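PDB 5NEC: TonB-dependent siderophore receptor from Pseudomonas aeruginosa 39016, which probably takes up iron-loaded siderophores across the outer membrane in a TonB-dependent manner, and serves as a candidate entry route for siderophore-drug conjugates. Local coordinates for residues Pro245-Ser250 with Asn256-Val261; Gly321-Gly326 with Thr404-Pro409; Asp177-Phe182 with Ala188-Leu193; Ser151-Ala156 with Thr228-His233; Ala462-His465 with Ala470-Leu473. All blocks are in the same frame, centred on the assembly; numbering follows the deposited sequence.

Contact 1: Pro245-Ser250 with Asn256-Val261; sequences PYAKSS and NPDKPV
D258 reaches across to S249 with both carboxylate oxygens, pinning together two irregular segments of one long loop of the TonB-dependent receptor barrel, between strands 225-238 and 276-291. OD1 of D258 accepts from S249 OG (2.7 Å) through its syn lone pair. OD2 takes the backbone N of S249 at 2.9 Å in an almost straight bond (178° at the hydrogen), met from the syn side but 24° out of the carboxylate plane. The serine is thus held by hydroxyl and amide together. D258 OD2 also lies 3.1 Å from A247 O, an acceptor-acceptor approach; R252 bonds to D258 OD2 and to A247 O, and may offset it.

Further along, a single beta bridge pairs Y246 with P260: A247 N donates to K259 O (2.9 Å) and V261 N to P245 O. V261 spreads its two methyls along 245-247. With CG1 set beside its own backbone N (chi1 -62°), that methyl rests 3.6 Å from A247 CA, while CG2 turns to the P245 ring. The Y246 ring touches P260 through CD1, and its hydroxyl bonds to Y712 O. The K259-P260 peptide meets the tyrosine ring at its edge, K259 C and P260 N each 3.9 Å from Y246 CD1.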
# COMPACT_ATOMS: atom_id res chain seq x y z
N PRO A 245 16.37 16.80 -5.77
CA PRO A 245 17.42 16.05 -6.47
C PRO A 245 18.50 15.48 -5.54
O PRO A 245 18.80 16.05 -4.48
CB PRO A 245 18.04 17.10 -7.41
CG PRO A 245 17.74 18.41 -6.78
CD PRO A 245 16.45 18.24 -6.04
N TYR A 246 19.07 14.34 -5.95
CA TYR A 246 20.30 13.84 -5.37
C TYR A 246 21.44 14.81 -5.69
O TYR A 246 21.52 15.35 -6.81
CB TYR A 246 20.68 12.45 -5.93
CG TYR A 246 19.73 11.35 -5.55
CD1 TYR A 246 19.42 11.09 -4.21
CD2 TYR A 246 19.15 10.53 -6.52
CE1 TYR A 246 18.54 10.07 -3.86
CE2 TYR A 246 18.28 9.50 -6.17
CZ TYR A 246 17.97 9.28 -4.85
OH TYR A 246 17.11 8.26 -4.48
N ALA A 247 22.31 15.03 -4.71
CA ALA A 247 23.61 15.69 -4.97
C ALA A 247 24.34 14.84 -6.00
O ALA A 247 24.09 13.63 -6.09
CB ALA A 247 24.43 15.82 -3.69
N LYS A 248 25.16 15.47 -6.84
CA LYS A 248 25.87 14.75 -7.88
C LYS A 248 27.38 15.01 -7.76
O LYS A 248 27.92 15.98 -8.32
CB LYS A 248 25.32 15.10 -9.27
CG LYS A 248 25.83 14.19 -10.40
CD LYS A 248 25.80 14.91 -11.74
CE LYS A 248 26.74 14.32 -12.77
NZ LYS A 248 26.49 12.88 -12.95
N SER A 249 28.04 14.14 -7.01
CA SER A 249 29.47 14.25 -6.73
C SER A 249 30.27 13.59 -7.84
O SER A 249 29.89 12.54 -8.37
CB SER A 249 29.80 13.59 -5.40
OG SER A 249 28.93 14.06 -4.39
N SER A 250 31.40 14.21 -8.19
CA SER A 250 32.32 13.66 -9.17
C SER A 250 32.77 12.22 -8.86
O SER A 250 32.97 11.44 -9.78
CB SER A 250 33.54 14.56 -9.29
OG SER A 250 34.16 14.70 -8.02
N ASN A 256 31.11 5.84 -2.14
CA ASN A 256 30.67 7.18 -1.71
C ASN A 256 29.35 7.50 -2.40
O ASN A 256 29.32 8.21 -3.41
CB ASN A 256 31.72 8.24 -2.03
CG ASN A 256 33.06 7.87 -1.45
OD1 ASN A 256 33.32 8.07 -0.26
ND2 ASN A 256 33.91 7.29 -2.28
N PRO A 257 28.24 6.96 -1.87
CA PRO A 257 26.95 7.20 -2.51
C PRO A 257 26.43 8.60 -2.25
O PRO A 257 26.77 9.19 -1.25
CB PRO A 257 26.05 6.13 -1.86
CG PRO A 257 26.63 5.93 -0.52
CD PRO A 257 28.11 6.04 -0.73
N ASP A 258 25.59 9.11 -3.15
CA ASP A 258 24.95 10.43 -2.97
C ASP A 258 23.56 10.38 -2.31
O ASP A 258 22.84 9.41 -2.43
CB ASP A 258 24.87 11.18 -4.30
CG ASP A 258 26.16 11.95 -4.62
OD1 ASP A 258 26.72 12.65 -3.73
OD2 ASP A 258 26.59 11.89 -5.80
N LYS A 259 23.23 11.47 -1.62
CA LYS A 259 21.95 11.66 -0.97
C LYS A 259 21.32 13.02 -1.40
O LYS A 259 21.97 13.81 -2.08
CB LYS A 259 22.15 11.58 0.54
CG LYS A 259 23.03 12.68 1.13
CD LYS A 259 22.97 12.64 2.64
CE LYS A 259 23.53 13.90 3.28
NZ LYS A 259 22.69 14.24 4.48
N PRO A 260 20.05 13.29 -1.03
CA PRO A 260 19.42 14.51 -1.53
C PRO A 260 20.18 15.76 -1.16
O PRO A 260 20.73 15.83 -0.09
CB PRO A 260 18.04 14.50 -0.87
CG PRO A 260 17.75 13.06 -0.68
CD PRO A 260 19.07 12.45 -0.32
N VAL A 261 20.20 16.74 -2.05
CA VAL A 261 20.77 18.06 -1.73
C VAL A 261 20.08 18.68 -0.51
O VAL A 261 18.94 18.36 -0.23
CB VAL A 261 20.75 19.04 -2.91
CG1 VAL A 261 21.59 18.50 -4.06
CG2 VAL A 261 19.33 19.34 -3.37

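Contact 2: Gly321-Gly326 with Thr404-Pro409; sequences GNINNG and TSLENP
G326 closes the 3-10 turn 322-325 and presents its carbonyl to L406, just beyond the short strand 403-405: L406 N donates to G326 O over 3.2 Å, straight at the hydrogen (175°) but arriving 53° out of the carbonyl plane, so the oxygen is not approached along a lone pair. The contact joins the loop between strands 296-316 and 327-354 to the end of strand 403-405, among the loops of the TonB-dependent receptor barrel. G326 has a positive phi, which swings the chain out of the turn and aims that oxygen across.

L406 supplies nearly all the side-chain contact from its own segment. Its CG stands opposite the backbone N (chi1 173°), which carries the forked end over the turn. The two methyls divide: CD1 meets I323 CG2 at 4.0 Å, and CD2 settles 3.6 Å from I323 O. That oxygen is already engaged within the turn, accepting from G326 N at 3.1 Å. I323 offers CG2 to the leucine but sends its CG1 branch elsewhere, toward Y246 and K248.

S405 OG accepts from N408 N (2.8 Å), an ST motif that curls the chain after the strand, and Y269 bonds to L406 O. On the other side, N325 ND2 donates to C390 O.

One backbone bond beside a small apolar touch, 170 Å² buried in all, makes this a light contact between loops whose conformations are also held by bonds of their own.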
# COMPACT_ATOMS: atom_id res chain seq x y z
N GLY A 321 23.96 17.40 -13.78
CA GLY A 321 25.03 18.11 -13.13
C GLY A 321 24.87 19.61 -13.08
O GLY A 321 25.74 20.29 -12.57
N ASN A 322 23.73 20.14 -13.56
CA ASN A 322 23.45 21.59 -13.46
C ASN A 322 23.39 22.10 -12.02
O ASN A 322 23.65 23.28 -11.78
CB ASN A 322 22.14 21.97 -14.14
CG ASN A 322 22.07 21.52 -15.59
OD1 ASN A 322 22.97 21.79 -16.36
ND2 ASN A 322 20.98 20.85 -15.96
N ILE A 323 23.02 21.24 -11.08
CA ILE A 323 22.98 21.62 -9.65
C ILE A 323 24.32 22.08 -9.10
O ILE A 323 24.35 22.91 -8.20
CB ILE A 323 22.39 20.51 -8.73
CG1 ILE A 323 23.21 19.20 -8.78
CG2 ILE A 323 20.92 20.27 -9.09
CD1 ILE A 323 22.79 18.18 -7.76
N ASN A 324 25.41 21.58 -9.67
CA ASN A 324 26.74 22.00 -9.27
C ASN A 324 27.14 23.41 -9.69
O ASN A 324 28.18 23.88 -9.25
CB ASN A 324 27.78 20.97 -9.71
CG ASN A 324 27.60 19.66 -8.98
OD1 ASN A 324 27.42 19.65 -7.79
ND2 ASN A 324 27.59 18.55 -9.70
N ASN A 325 26.35 24.09 -10.53
CA ASN A 325 26.54 25.51 -10.80
C ASN A 325 25.40 26.36 -10.25
O ASN A 325 25.34 27.54 -10.52
CB ASN A 325 26.76 25.77 -12.29
CG ASN A 325 25.48 25.61 -13.13
OD1 ASN A 325 24.40 26.02 -12.73
ND2 ASN A 325 25.62 25.01 -14.28
N GLY A 326 24.48 25.75 -9.49
CA GLY A 326 23.37 26.45 -8.83
C GLY A 326 22.05 26.51 -9.59
O GLY A 326 21.20 27.36 -9.27
N THR A 404 15.56 26.54 -13.67
CA THR A 404 15.26 27.33 -12.49
C THR A 404 16.44 27.31 -11.52
O THR A 404 17.46 26.68 -11.79
CB THR A 404 13.96 26.83 -11.80
OG1 THR A 404 13.56 27.77 -10.80
CG2 THR A 404 14.13 25.45 -11.15
N SER A 405 16.28 28.00 -10.39
CA SER A 405 17.29 28.10 -9.34
C SER A 405 17.25 26.91 -8.40
O SER A 405 16.16 26.47 -8.01
CB SER A 405 17.05 29.39 -8.56
OG SER A 405 17.67 29.38 -7.30
N LEU A 406 18.43 26.39 -8.03
CA LEU A 406 18.52 25.33 -7.02
C LEU A 406 18.06 25.81 -5.63
O LEU A 406 17.36 25.08 -4.90
CB LEU A 406 19.94 24.79 -6.96
CG LEU A 406 20.29 23.78 -5.86
CD1 LEU A 406 19.51 22.49 -6.09
CD2 LEU A 406 21.79 23.53 -5.78
N GLU A 407 18.46 27.02 -5.26
CA GLU A 407 18.15 27.55 -3.94
C GLU A 407 16.78 28.18 -3.88
O GLU A 407 16.07 27.96 -2.90
CB GLU A 407 19.21 28.59 -3.48
CG GLU A 407 20.61 28.04 -3.36
CD GLU A 407 20.74 26.92 -2.33
OE1 GLU A 407 20.18 27.01 -1.21
OE2 GLU A 407 21.44 25.92 -2.65
N ASN A 408 16.39 28.96 -4.89
CA ASN A 408 15.14 29.75 -4.84
C ASN A 408 14.27 29.62 -6.09
O ASN A 408 14.04 30.62 -6.79
CB ASN A 408 15.44 31.22 -4.56
CG ASN A 408 16.16 31.42 -3.25
OD1 ASN A 408 17.26 31.94 -3.21
ND2 ASN A 408 15.59 30.93 -2.18
N PRO A 409 13.76 28.41 -6.36
CA PRO A 409 12.95 28.23 -7.57
C PRO A 409 11.62 28.95 -7.48
O PRO A 409 11.10 29.13 -6.38
CB PRO A 409 12.72 26.72 -7.60
CG PRO A 409 12.72 26.35 -6.15
CD PRO A 409 13.78 27.20 -5.52

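Contact 3: Asp177-Phe182 with Ala188-Leu193; sequences DLNQEF and AFRLNL
D177 OD1 is gripped by two groups of the opposite strand: R190 NE at 2.8 Å, and N192 ND2 at the same 2.8 Å, the latter a weak bond bent to 121° at the hydrogen. R190 NH2 meanwhile takes D177 OD2 (2.8 Å), completing a side-on, two-nitrogen salt bridge. Both oxygens use their syn lone pairs, and the carboxylate and guanidinium planes lie only 4° apart, the geometry expected of a fork holding both groups flat. An extended R190 chain, with D177 CG opposite its own backbone N (chi1 -174°), makes the meeting possible. N179 crosses the arginine stem, its OD1 3.5 Å from R190 CD, with the two flat groups perpendicular; its ND2 bonds to K155 O.

Beneath these polar groups is an antiparallel hairpin of the barrel wall, in which L178-L191 and Q180-F189 are the hydrogen-bonded pairs; L191 N to L178 O measures 2.8 Å. On the other face, L178 CD2 touches F189 CD2 at 4.2 Å. F182 folds back at the turn, its ring edge against A188 C (3.5 Å from CE1).

K152, a second cationic partner of D177 OD2, comes from the 151-156 loop over the polar face. Strand 159-167 flanks the hairpin beyond 177-182, and strand 206-219 beyond 188-193.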
# COMPACT_ATOMS: atom_id res chain seq x y z
N ASP A 177 -20.57 7.76 6.63
CA ASP A 177 -20.64 6.28 6.58
C ASP A 177 -22.00 5.87 7.18
O ASP A 177 -22.16 5.74 8.39
CB ASP A 177 -19.45 5.65 7.33
CG ASP A 177 -19.37 4.11 7.19
OD1 ASP A 177 -20.10 3.49 6.38
OD2 ASP A 177 -18.55 3.50 7.92
N LEU A 178 -22.97 5.68 6.28
CA LEU A 178 -24.36 5.39 6.61
C LEU A 178 -24.69 3.95 6.25
O LEU A 178 -24.43 3.56 5.12
CB LEU A 178 -25.25 6.33 5.80
CG LEU A 178 -26.75 6.11 5.89
CD1 LEU A 178 -27.46 7.44 5.99
CD2 LEU A 178 -27.29 5.29 4.72
N ASN A 179 -25.28 3.19 7.18
CA ASN A 179 -25.67 1.78 6.97
C ASN A 179 -27.09 1.53 7.52
O ASN A 179 -27.32 1.65 8.72
CB ASN A 179 -24.65 0.83 7.62
CG ASN A 179 -24.94 -0.65 7.34
OD1 ASN A 179 -24.30 -1.28 6.48
ND2 ASN A 179 -25.90 -1.21 8.07
N GLN A 180 -28.04 1.17 6.65
CA GLN A 180 -29.46 1.04 6.99
C GLN A 180 -30.03 -0.31 6.56
O GLN A 180 -29.91 -0.68 5.40
CB GLN A 180 -30.26 2.13 6.27
CG GLN A 180 -31.58 2.53 6.91
CD GLN A 180 -31.55 3.92 7.54
OE1 GLN A 180 -31.03 4.88 6.95
NE2 GLN A 180 -32.10 4.03 8.73
N GLU A 181 -30.65 -1.03 7.49
CA GLU A 181 -31.41 -2.25 7.13
C GLU A 181 -32.69 -1.90 6.36
O GLU A 181 -33.26 -0.82 6.54
CB GLU A 181 -31.75 -3.07 8.36
CG GLU A 181 -30.55 -3.71 9.03
CD GLU A 181 -30.91 -4.64 10.19
OE1 GLU A 181 -32.11 -4.74 10.55
OE2 GLU A 181 -29.99 -5.27 10.77
N PHE A 182 -33.10 -2.81 5.49
CA PHE A 182 -34.41 -2.75 4.83
C PHE A 182 -34.87 -4.19 4.48
O PHE A 182 -34.18 -5.16 4.84
CB PHE A 182 -34.39 -1.79 3.63
CG PHE A 182 -33.57 -2.28 2.44
CD1 PHE A 182 -32.18 -2.27 2.47
CD2 PHE A 182 -34.20 -2.72 1.28
CE1 PHE A 182 -31.45 -2.71 1.38
CE2 PHE A 182 -33.46 -3.17 0.19
CZ PHE A 182 -32.09 -3.16 0.24
N ALA A 188 -29.51 -4.82 3.53
CA ALA A 188 -28.94 -3.57 4.04
C ALA A 188 -28.28 -2.77 2.92
O ALA A 188 -27.80 -3.33 1.94
CB ALA A 188 -27.94 -3.85 5.15
N PHE A 189 -28.32 -1.45 3.06
CA PHE A 189 -27.72 -0.51 2.14
C PHE A 189 -26.66 0.25 2.93
O PHE A 189 -26.91 0.64 4.08
CB PHE A 189 -28.79 0.46 1.62
CG PHE A 189 -28.24 1.63 0.86
CD1 PHE A 189 -27.63 1.45 -0.40
CD2 PHE A 189 -28.34 2.93 1.37
CE1 PHE A 189 -27.14 2.54 -1.12
CE2 PHE A 189 -27.85 4.03 0.64
CZ PHE A 189 -27.25 3.83 -0.60
N ARG A 190 -25.49 0.45 2.33
CA ARG A 190 -24.44 1.24 2.95
C ARG A 190 -23.89 2.24 1.95
O ARG A 190 -23.69 1.90 0.78
CB ARG A 190 -23.33 0.34 3.48
CG ARG A 190 -22.29 1.06 4.31
CD ARG A 190 -21.40 0.06 5.03
NE ARG A 190 -20.52 0.71 6.00
CZ ARG A 190 -19.71 0.06 6.82
NH1 ARG A 190 -19.63 -1.27 6.82
NH2 ARG A 190 -18.94 0.75 7.66
N LEU A 191 -23.65 3.47 2.40
CA LEU A 191 -23.06 4.50 1.56
C LEU A 191 -21.90 5.13 2.31
O LEU A 191 -22.08 5.57 3.45
CB LEU A 191 -24.11 5.55 1.22
CG LEU A 191 -23.69 6.66 0.26
CD1 LEU A 191 -23.20 6.09 -1.07
CD2 LEU A 191 -24.82 7.66 0.06
N ASN A 192 -20.71 5.12 1.70
CA ASN A 192 -19.55 5.86 2.20
C ASN A 192 -19.23 6.98 1.22
O ASN A 192 -19.09 6.74 0.03
CB ASN A 192 -18.32 4.95 2.35
CG ASN A 192 -18.28 4.28 3.69
OD1 ASN A 192 -17.63 4.76 4.62
ND2 ASN A 192 -18.99 3.16 3.83
N LEU A 193 -19.11 8.20 1.74
CA LEU A 193 -18.78 9.38 0.97
C LEU A 193 -17.50 10.02 1.48
O LEU A 193 -17.24 9.97 2.68
CB LEU A 193 -19.91 10.39 1.08
CG LEU A 193 -21.27 9.95 0.55
CD1 LEU A 193 -22.25 11.08 0.75
CD2 LEU A 193 -21.19 9.51 -0.91

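Contact 4: Ser151-Ala156 with Thr228-His233; sequences SKQAKA and TVSHYH
The amide of Q153 advances oxygen first onto strand 228-233, with S230 OG and T228 CG2 displaced to opposite sides of its plane, the hydroxyl less than the methyl. Neither sits squarely over the centre of the group. OE1 of Q153 is 2.8 Å from S230 OG and 3.1 Å from T228 CG2, the second a tight approach for a methyl. The amide nitrogen stands farther off, Q153 NE2 to S230 OG being 3.5 Å.

In the glutamine, chi1 of -67° sets CG beside the backbone N, and a bend at chi2 (-65°) turns the amide to these positions. The backbones stay apart, Q153 CA to S230 CA measuring 7.6 Å, so one side chain spans the gap. Its targets have partners of their own, since S230 OG is hydrogen-bonded to S216 OG and T228 OG1 to T218 OG1, both on neighbouring strand 206-219. The backbone O of Q153 accepts from R190 NH1.

Only 109 Å² is buried. Strand 146-151, which leads into Q153, belongs to the small mixed sheet, and 228-233 to the large antiparallel array; the contact thus probably joins the segment leaving the plug to the barrel wall, consistent with the plug-in-barrel fold of TonB-dependent receptors.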
# COMPACT_ATOMS: atom_id res chain seq x y z
N SER A 151 -12.74 -4.20 2.31
CA SER A 151 -13.74 -3.13 2.11
C SER A 151 -14.81 -3.13 3.17
O SER A 151 -15.25 -4.19 3.62
CB SER A 151 -14.50 -3.32 0.80
OG SER A 151 -13.66 -3.16 -0.31
N LYS A 152 -15.28 -1.94 3.54
CA LYS A 152 -16.53 -1.80 4.28
C LYS A 152 -17.68 -2.29 3.39
O LYS A 152 -17.77 -1.87 2.24
CB LYS A 152 -16.76 -0.34 4.64
CG LYS A 152 -15.82 0.17 5.70
CD LYS A 152 -16.02 1.67 5.84
CE LYS A 152 -15.02 2.27 6.79
NZ LYS A 152 -15.42 3.69 6.99
N GLN A 153 -18.49 -3.22 3.90
CA GLN A 153 -19.67 -3.75 3.21
C GLN A 153 -20.92 -3.42 4.02
O GLN A 153 -20.85 -3.26 5.25
CB GLN A 153 -19.60 -5.29 3.05
CG GLN A 153 -18.51 -5.82 2.14
CD GLN A 153 -18.68 -5.43 0.66
OE1 GLN A 153 -19.80 -5.29 0.17
NE2 GLN A 153 -17.57 -5.25 -0.03
N ALA A 154 -22.05 -3.34 3.33
CA ALA A 154 -23.35 -3.24 3.99
C ALA A 154 -23.57 -4.52 4.77
O ALA A 154 -23.21 -5.61 4.31
CB ALA A 154 -24.48 -3.03 2.99
N LYS A 155 -24.11 -4.36 5.98
CA LYS A 155 -24.21 -5.46 6.94
C LYS A 155 -25.38 -5.20 7.89
O LYS A 155 -26.08 -4.17 7.74
CB LYS A 155 -22.91 -5.57 7.72
CG LYS A 155 -22.55 -4.33 8.52
CD LYS A 155 -21.16 -4.44 9.13
CE LYS A 155 -20.86 -3.23 10.01
NZ LYS A 155 -19.61 -3.41 10.79
N ALA A 156 -25.61 -6.10 8.84
CA ALA A 156 -26.66 -5.90 9.85
C ALA A 156 -26.30 -4.74 10.77
O ALA A 156 -25.12 -4.47 11.00
CB ALA A 156 -26.86 -7.17 10.66
N THR A 228 -24.17 -9.84 -2.48
CA THR A 228 -23.64 -8.50 -2.24
C THR A 228 -23.24 -7.82 -3.55
O THR A 228 -22.66 -8.46 -4.43
CB THR A 228 -22.46 -8.52 -1.26
OG1 THR A 228 -22.86 -9.13 -0.02
CG2 THR A 228 -22.01 -7.11 -0.95
N VAL A 229 -23.56 -6.54 -3.65
CA VAL A 229 -23.25 -5.69 -4.79
C VAL A 229 -22.59 -4.40 -4.27
O VAL A 229 -23.20 -3.67 -3.50
CB VAL A 229 -24.54 -5.33 -5.61
CG1 VAL A 229 -24.23 -4.34 -6.74
CG2 VAL A 229 -25.16 -6.58 -6.20
N SER A 230 -21.36 -4.12 -4.71
CA SER A 230 -20.62 -2.93 -4.31
C SER A 230 -20.16 -2.15 -5.51
O SER A 230 -19.80 -2.72 -6.53
CB SER A 230 -19.40 -3.31 -3.49
OG SER A 230 -19.84 -3.82 -2.24
N HIS A 231 -20.16 -0.83 -5.39
CA HIS A 231 -19.46 -0.01 -6.33
C HIS A 231 -18.52 0.91 -5.55
O HIS A 231 -18.85 1.34 -4.44
CB HIS A 231 -20.40 0.78 -7.23
CG HIS A 231 -19.71 1.37 -8.42
ND1 HIS A 231 -19.56 0.69 -9.61
CD2 HIS A 231 -19.03 2.53 -8.57
CE1 HIS A 231 -18.86 1.42 -10.45
NE2 HIS A 231 -18.52 2.54 -9.84
N TYR A 232 -17.34 1.16 -6.13
CA TYR A 232 -16.32 2.04 -5.56
C TYR A 232 -15.88 3.07 -6.62
O TYR A 232 -15.49 2.73 -7.73
CB TYR A 232 -15.12 1.23 -5.08
CG TYR A 232 -14.03 2.08 -4.46
CD1 TYR A 232 -14.12 2.51 -3.15
CD2 TYR A 232 -12.91 2.47 -5.20
CE1 TYR A 232 -13.13 3.28 -2.58
CE2 TYR A 232 -11.91 3.26 -4.64
CZ TYR A 232 -12.03 3.65 -3.32
OH TYR A 232 -11.06 4.44 -2.73
N HIS A 233 -15.93 4.34 -6.26
CA HIS A 233 -15.56 5.41 -7.16
C HIS A 233 -14.69 6.42 -6.44
O HIS A 233 -15.10 6.92 -5.40
CB HIS A 233 -16.80 6.10 -7.69
CG HIS A 233 -16.50 7.18 -8.68
ND1 HIS A 233 -16.24 6.91 -10.00
CD2 HIS A 233 -16.35 8.52 -8.54
CE1 HIS A 233 -15.96 8.03 -10.64
NE2 HIS A 233 -16.02 9.02 -9.77

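Contact 5: Ala462-His465 with Ala470-Leu473; sequences AKNH and ATKL
T471 and N464 meet because of how each leaves its backbone: chi1 of 59° places T471 OG1 between its own N and carbonyl carbon, turned to the opposite strand, while chi1 of -173° swings N464 CG away and offers CB, 3.5 Å from that hydroxyl. The two residues form a hydrogen-bonded pair in the antiparallel beta hairpin of strands 447-464 and 471-488, close to its turn. N464 N donates to T471 O at 3.0 Å, whereas the return bond, T471 N to N464 O, is weak at 3.3 Å. At the next hydrogen-bonded pair, A462 and L473 exchange tighter bonds, with A462 N to L473 O at 2.9 Å. The asparagine's amide serves the turn instead, its OD1 accepting from G466 N.

On the other face K463 and K472 run side by side in the same direction. Their stems touch, CG to CG at 4.2 Å, but the ammonium NZ atoms stay 5.1 Å apart; the exposed setting probably eases the pairing of like charges. At the turn A470 CB rests obliquely against the H465 ring.

A water bridges the two strands: it donates to A462 O at 2.7 Å and is hydrogen-bonded to T471 OG1 at 2.9 Å.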
# COMPACT_ATOMS: atom_id res chain seq x y z
N ALA A 462 0.46 -7.69 -27.07
CA ALA A 462 0.79 -6.27 -26.97
C ALA A 462 0.89 -5.71 -28.38
O ALA A 462 1.61 -6.26 -29.22
CB ALA A 462 2.11 -6.07 -26.24
N LYS A 463 0.15 -4.63 -28.64
CA LYS A 463 0.24 -3.91 -29.89
C LYS A 463 0.85 -2.55 -29.61
O LYS A 463 0.30 -1.75 -28.86
CB LYS A 463 -1.13 -3.75 -30.53
CG LYS A 463 -1.61 -5.03 -31.15
CD LYS A 463 -3.07 -4.96 -31.51
CE LYS A 463 -3.61 -6.31 -31.94
NZ LYS A 463 -4.41 -6.20 -33.19
N ASN A 464 2.00 -2.30 -30.23
CA ASN A 464 2.73 -1.06 -30.01
C ASN A 464 2.62 -0.18 -31.23
O ASN A 464 3.26 -0.43 -32.25
CB ASN A 464 4.19 -1.37 -29.71
CG ASN A 464 4.97 -0.14 -29.32
OD1 ASN A 464 4.42 0.91 -29.03
ND2 ASN A 464 6.28 -0.28 -29.33
N HIS A 465 1.84 0.88 -31.10
CA HIS A 465 1.69 1.90 -32.14
C HIS A 465 2.76 2.99 -32.03
O HIS A 465 2.76 3.93 -32.84
CB HIS A 465 0.25 2.49 -32.08
CG HIS A 465 -0.82 1.45 -32.20
ND1 HIS A 465 -1.16 0.85 -33.40
CD2 HIS A 465 -1.58 0.86 -31.26
CE1 HIS A 465 -2.09 -0.06 -33.19
NE2 HIS A 465 -2.38 -0.07 -31.90
N ALA A 470 3.37 -0.77 -36.75
CA ALA A 470 2.96 -1.27 -35.45
C ALA A 470 3.34 -2.74 -35.31
O ALA A 470 3.28 -3.49 -36.28
CB ALA A 470 1.46 -1.11 -35.27
N THR A 471 3.77 -3.13 -34.11
CA THR A 471 4.14 -4.51 -33.79
C THR A 471 3.02 -5.17 -33.00
O THR A 471 2.30 -4.51 -32.22
CB THR A 471 5.46 -4.61 -33.00
OG1 THR A 471 5.36 -3.88 -31.77
CG2 THR A 471 6.64 -4.04 -33.85
N LYS A 472 2.89 -6.47 -33.25
CA LYS A 472 1.99 -7.33 -32.54
C LYS A 472 2.82 -8.49 -31.99
O LYS A 472 3.36 -9.28 -32.76
CB LYS A 472 0.91 -7.84 -33.48
CG LYS A 472 -0.19 -8.60 -32.76
CD LYS A 472 -1.03 -9.39 -33.75
CE LYS A 472 -2.05 -10.23 -33.00
NZ LYS A 472 -2.88 -11.01 -33.95
N LEU A 473 2.93 -8.58 -30.66
CA LEU A 473 3.76 -9.59 -30.00
C LEU A 473 2.96 -10.30 -28.92
O LEU A 473 2.37 -9.67 -28.07
CB LEU A 473 5.01 -8.92 -29.41
CG LEU A 473 5.97 -8.34 -30.48
CD1 LEU A 473 7.07 -7.48 -29.83
CD2 LEU A 473 6.59 -9.43 -31.38
O HOH W 1 4.06 -5.16 -29.52

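In the fold
Two neighbouring pairs and one separate site mark this receptor. Contacts 3 and 4, centres 9 Å apart, touch where R190 and N179 of the hairpin meet the 151-156 segment, bonding to Q153 O and K155 O. Along the chain, 177-182 and 188-193 both fall between the two segments of contact 4. Contacts 1 and 2 follow, largely in loops on the opposite side of the chain's centre; their centres are 14 Å apart and K248 O meets N324 ND2. About 52 Å separates the centres of contacts 1 and 3. Contact 5 comes last, 39 Å from contact 1 between centres. By barrel topology, contacts 1, 2 and 5 are probably extracellular, whereas contacts 3 and 4 lie where the segment leaving the plug meets the barrel wall.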